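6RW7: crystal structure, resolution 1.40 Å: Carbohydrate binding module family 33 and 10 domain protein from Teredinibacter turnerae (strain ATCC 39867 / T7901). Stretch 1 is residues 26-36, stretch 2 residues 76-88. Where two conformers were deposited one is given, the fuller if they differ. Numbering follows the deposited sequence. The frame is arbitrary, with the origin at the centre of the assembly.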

# COMPACT_ATOMS: atom_id res chain seq x y z
N ALA A 26 -7.25 -18.00 8.67
CA ALA A 26 -7.56 -17.15 9.83
C ALA A 26 -6.79 -15.82 9.77
O ALA A 26 -7.00 -15.00 10.65
CB ALA A 26 -7.23 -17.89 11.11
N LYS A 27 -5.90 -15.63 8.78
CA LYS A 27 -4.89 -14.53 8.84
C LYS A 27 -5.53 -13.14 8.89
O LYS A 27 -4.91 -12.26 9.51
CB LYS A 27 -3.89 -14.61 7.69
CG LYS A 27 -4.46 -14.45 6.29
CD LYS A 27 -3.35 -14.35 5.25
CE LYS A 27 -3.82 -14.40 3.83
NZ LYS A 27 -2.67 -14.27 2.91
N CYS A 28 -6.71 -12.93 8.30
CA CYS A 28 -7.40 -11.61 8.31
C CYS A 28 -8.49 -11.55 9.39
O CYS A 28 -9.18 -10.53 9.49
CB CYS A 28 -8.06 -11.35 6.96
SG CYS A 28 -6.88 -11.22 5.60
N ASP A 29 -8.61 -12.56 10.24
CA ASP A 29 -9.76 -12.62 11.17
C ASP A 29 -9.81 -11.39 12.07
O ASP A 29 -10.90 -10.84 12.27
CB ASP A 29 -9.70 -13.90 12.01
CG ASP A 29 -10.17 -15.14 11.26
OD1 ASP A 29 -10.52 -15.04 10.05
OD2 ASP A 29 -10.12 -16.23 11.88
N GLU A 30 -8.68 -10.96 12.63
CA GLU A 30 -8.65 -9.83 13.58
C GLU A 30 -9.02 -8.54 12.84
O GLU A 30 -9.83 -7.77 13.35
CB GLU A 30 -7.26 -9.76 14.22
CG GLU A 30 -7.28 -9.19 15.62
CD GLU A 30 -5.90 -9.23 16.25
OE1 GLU A 30 -5.44 -10.36 16.56
OE2 GLU A 30 -5.27 -8.15 16.36
N ALA A 31 -8.42 -8.32 11.67
CA ALA A 31 -8.71 -7.12 10.85
C ALA A 31 -10.22 -7.09 10.55
O ALA A 31 -10.86 -6.05 10.74
CB ALA A 31 -7.89 -7.12 9.59
N PHE A 32 -10.77 -8.21 10.09
CA PHE A 32 -12.22 -8.32 9.76
C PHE A 32 -13.09 -8.04 10.99
O PHE A 32 -14.07 -7.27 10.91
CB PHE A 32 -12.52 -9.70 9.19
CG PHE A 32 -11.96 -10.06 7.83
CD1 PHE A 32 -11.63 -9.11 6.87
CD2 PHE A 32 -11.82 -11.39 7.50
CE1 PHE A 32 -11.19 -9.49 5.61
CE2 PHE A 32 -11.36 -11.78 6.25
CZ PHE A 32 -11.04 -10.82 5.31
N ALA A 33 -12.74 -8.68 12.11
CA ALA A 33 -13.51 -8.57 13.36
C ALA A 33 -13.46 -7.15 13.93
O ALA A 33 -14.49 -6.58 14.30
CB ALA A 33 -13.00 -9.59 14.34
N ASN A 34 -12.27 -6.55 13.95
CA ASN A 34 -12.08 -5.21 14.53
C ASN A 34 -12.82 -4.20 13.65
O ASN A 34 -13.39 -3.28 14.18
CB ASN A 34 -10.59 -4.87 14.69
CG ASN A 34 -9.91 -5.68 15.77
OD1 ASN A 34 -10.55 -6.47 16.47
ND2 ASN A 34 -8.59 -5.52 15.91
N TYR A 35 -12.88 -4.41 12.33
CA TYR A 35 -13.60 -3.48 11.45
C TYR A 35 -15.10 -3.58 11.77
O TYR A 35 -15.75 -2.55 11.89
CB TYR A 35 -13.24 -3.75 10.00
CG TYR A 35 -13.74 -2.71 9.04
CD1 TYR A 35 -13.34 -1.38 9.12
CD2 TYR A 35 -14.58 -3.07 8.00
CE1 TYR A 35 -13.79 -0.44 8.22
CE2 TYR A 35 -15.02 -2.13 7.07
CZ TYR A 35 -14.62 -0.81 7.18
OH TYR A 35 -15.06 0.13 6.30
N ARG A 36 -15.66 -4.78 11.86
CA ARG A 36 -17.11 -4.92 12.20
C ARG A 36 -17.38 -4.26 13.56
O ARG A 36 -18.40 -3.55 13.71
CB ARG A 36 -17.54 -6.40 12.22
CG ARG A 36 -17.70 -7.05 10.85
CD ARG A 36 -18.29 -8.44 10.96
NE ARG A 36 -17.45 -9.37 11.69
CZ ARG A 36 -16.49 -10.12 11.14
NH1 ARG A 36 -16.23 -10.07 9.84
NH2 ARG A 36 -15.78 -10.93 11.91
N ASN A 76 -13.98 6.30 4.69
CA ASN A 76 -13.01 6.97 5.59
C ASN A 76 -13.55 6.80 7.00
O ASN A 76 -14.62 7.35 7.29
CB ASN A 76 -12.83 8.42 5.18
CG ASN A 76 -11.79 9.12 6.01
OD1 ASN A 76 -10.87 8.47 6.49
ND2 ASN A 76 -11.91 10.44 6.14
N PRO A 77 -12.92 6.02 7.89
CA PRO A 77 -11.68 5.29 7.62
C PRO A 77 -11.86 4.14 6.63
O PRO A 77 -12.98 3.68 6.41
CB PRO A 77 -11.27 4.75 9.01
CG PRO A 77 -12.54 4.69 9.80
CD PRO A 77 -13.40 5.82 9.27
N ALA A 78 -10.76 3.69 6.04
CA ALA A 78 -10.73 2.49 5.17
C ALA A 78 -10.73 1.24 6.05
O ALA A 78 -10.22 1.25 7.18
CB ALA A 78 -9.52 2.50 4.26
N PRO A 79 -11.15 0.09 5.51
CA PRO A 79 -10.88 -1.19 6.18
C PRO A 79 -9.40 -1.30 6.59
O PRO A 79 -9.06 -1.84 7.61
CB PRO A 79 -11.26 -2.20 5.09
CG PRO A 79 -12.37 -1.51 4.34
CD PRO A 79 -11.95 -0.06 4.28
N TYR A 80 -8.52 -0.76 5.73
CA TYR A 80 -7.05 -0.91 5.81
C TYR A 80 -6.45 -0.00 6.87
O TYR A 80 -5.25 -0.16 7.15
CB TYR A 80 -6.46 -0.76 4.40
CG TYR A 80 -7.11 -1.76 3.48
CD1 TYR A 80 -6.88 -3.12 3.65
CD2 TYR A 80 -8.08 -1.38 2.58
CE1 TYR A 80 -7.55 -4.07 2.91
CE2 TYR A 80 -8.78 -2.32 1.84
CZ TYR A 80 -8.51 -3.66 2.01
OH TYR A 80 -9.20 -4.59 1.28
N ASP A 81 -7.24 0.87 7.49
CA ASP A 81 -6.81 1.70 8.64
C ASP A 81 -7.03 0.95 9.95
O ASP A 81 -6.43 1.36 10.95
CB ASP A 81 -7.55 3.03 8.67
CG ASP A 81 -7.19 3.92 7.51
OD1 ASP A 81 -5.96 4.06 7.25
OD2 ASP A 81 -8.12 4.46 6.88
N THR A 82 -7.86 -0.08 9.97
CA THR A 82 -8.25 -0.80 11.21
C THR A 82 -7.00 -1.20 12.01
O THR A 82 -6.17 -1.95 11.50
CB THR A 82 -9.11 -2.02 10.86
OG1 THR A 82 -10.20 -1.56 10.06
CG2 THR A 82 -9.63 -2.71 12.10
N PRO A 83 -6.88 -0.84 13.30
CA PRO A 83 -5.86 -1.44 14.15
C PRO A 83 -6.08 -2.95 14.26
O PRO A 83 -7.20 -3.39 14.55
CB PRO A 83 -6.03 -0.73 15.50
CG PRO A 83 -6.74 0.55 15.16
CD PRO A 83 -7.67 0.18 14.02
N ALA A 84 -5.03 -3.72 14.00
CA ALA A 84 -5.05 -5.19 14.11
C ALA A 84 -3.65 -5.77 14.04
O ALA A 84 -2.73 -5.06 13.59
CB ALA A 84 -5.86 -5.81 12.99
N ASN A 85 -3.51 -7.02 14.43
CA ASN A 85 -2.36 -7.86 14.03
C ASN A 85 -2.62 -8.31 12.59
O ASN A 85 -3.22 -9.38 12.39
CB ASN A 85 -2.11 -9.03 15.00
CG ASN A 85 -0.76 -9.68 14.79
OD1 ASN A 85 -0.07 -9.39 13.81
ND2 ASN A 85 -0.38 -10.57 15.70
N TRP A 86 -2.23 -7.48 11.63
CA TRP A 86 -2.39 -7.79 10.19
C TRP A 86 -1.43 -8.90 9.79
O TRP A 86 -0.36 -9.07 10.41
CB TRP A 86 -2.12 -6.52 9.37
CG TRP A 86 -3.18 -5.47 9.47
CD1 TRP A 86 -3.29 -4.47 10.40
CD2 TRP A 86 -4.28 -5.33 8.58
NE1 TRP A 86 -4.42 -3.73 10.15
CE2 TRP A 86 -5.03 -4.23 9.02
CE3 TRP A 86 -4.69 -6.01 7.42
CZ2 TRP A 86 -6.16 -3.79 8.35
CZ3 TRP A 86 -5.82 -5.59 6.76
CH2 TRP A 86 -6.54 -4.49 7.23
N PRO A 87 -1.70 -9.66 8.71
CA PRO A 87 -0.74 -10.62 8.19
C PRO A 87 0.57 -9.93 7.82
O PRO A 87 0.54 -8.85 7.25
CB PRO A 87 -1.40 -11.21 6.92
CG PRO A 87 -2.86 -10.84 7.04
CD PRO A 87 -2.93 -9.60 7.89
N VAL A 88 1.70 -10.57 8.12
CA VAL A 88 3.06 -10.00 7.94
C VAL A 88 3.90 -10.97 7.11
O VAL A 88 3.83 -12.19 7.40
CB VAL A 88 3.73 -9.75 9.30
CG1 VAL A 88 4.29 -11.05 9.86
CG2 VAL A 88 4.83 -8.69 9.22
O HOH W 1 -5.78 -9.89 10.88
O HOH W 2 -15.32 2.67 7.12

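Three residues, Tyr 35, Pro 87 and Ala 31, cover the most surface where the helix of the first stretch packs against the largely irregular second stretch. Tyr 35, with chi1 in the t well, lays its ring beside Pro 79, whose CA sits over one face, 3.9 Å from the ring centroid of Tyr 35. The broad aromatic face suits a C-H group of this kind. The phenol oxygen does not go unpaired: besides a partner elsewhere in the structure, it has a water that links it to the other stretch, lying 2.7 Å from Tyr 35 OH and donating to Pro 77 O at 2.6 Å.

One turn earlier, Ala 31 points toward the second stretch. Its small methyl leaves room for the two stretches to come close: Ala 31 CB stands 3.7 Å from the centroid of the six-membered ring of Trp 86, almost along the ring normal, and 4.2 Å from Ala 84 CB. Trp 86 is itself held by NE1 donating to Thr 82 O (2.8 Å).

Beside this apolar centre, two helix side chains satisfy the irregular backbone. Asn 34 ND2 donates to Pro 83 O (2.9 Å), and Glu 30 OE2 accepts from Asn 85 N (2.8 Å), both nearly linear. Near the helix start, Pro 87 places CG 3.5 Å from Lys 27 O and 4.3 Å from Cys 28 SG, its compact ring filling space without needing a polar partner.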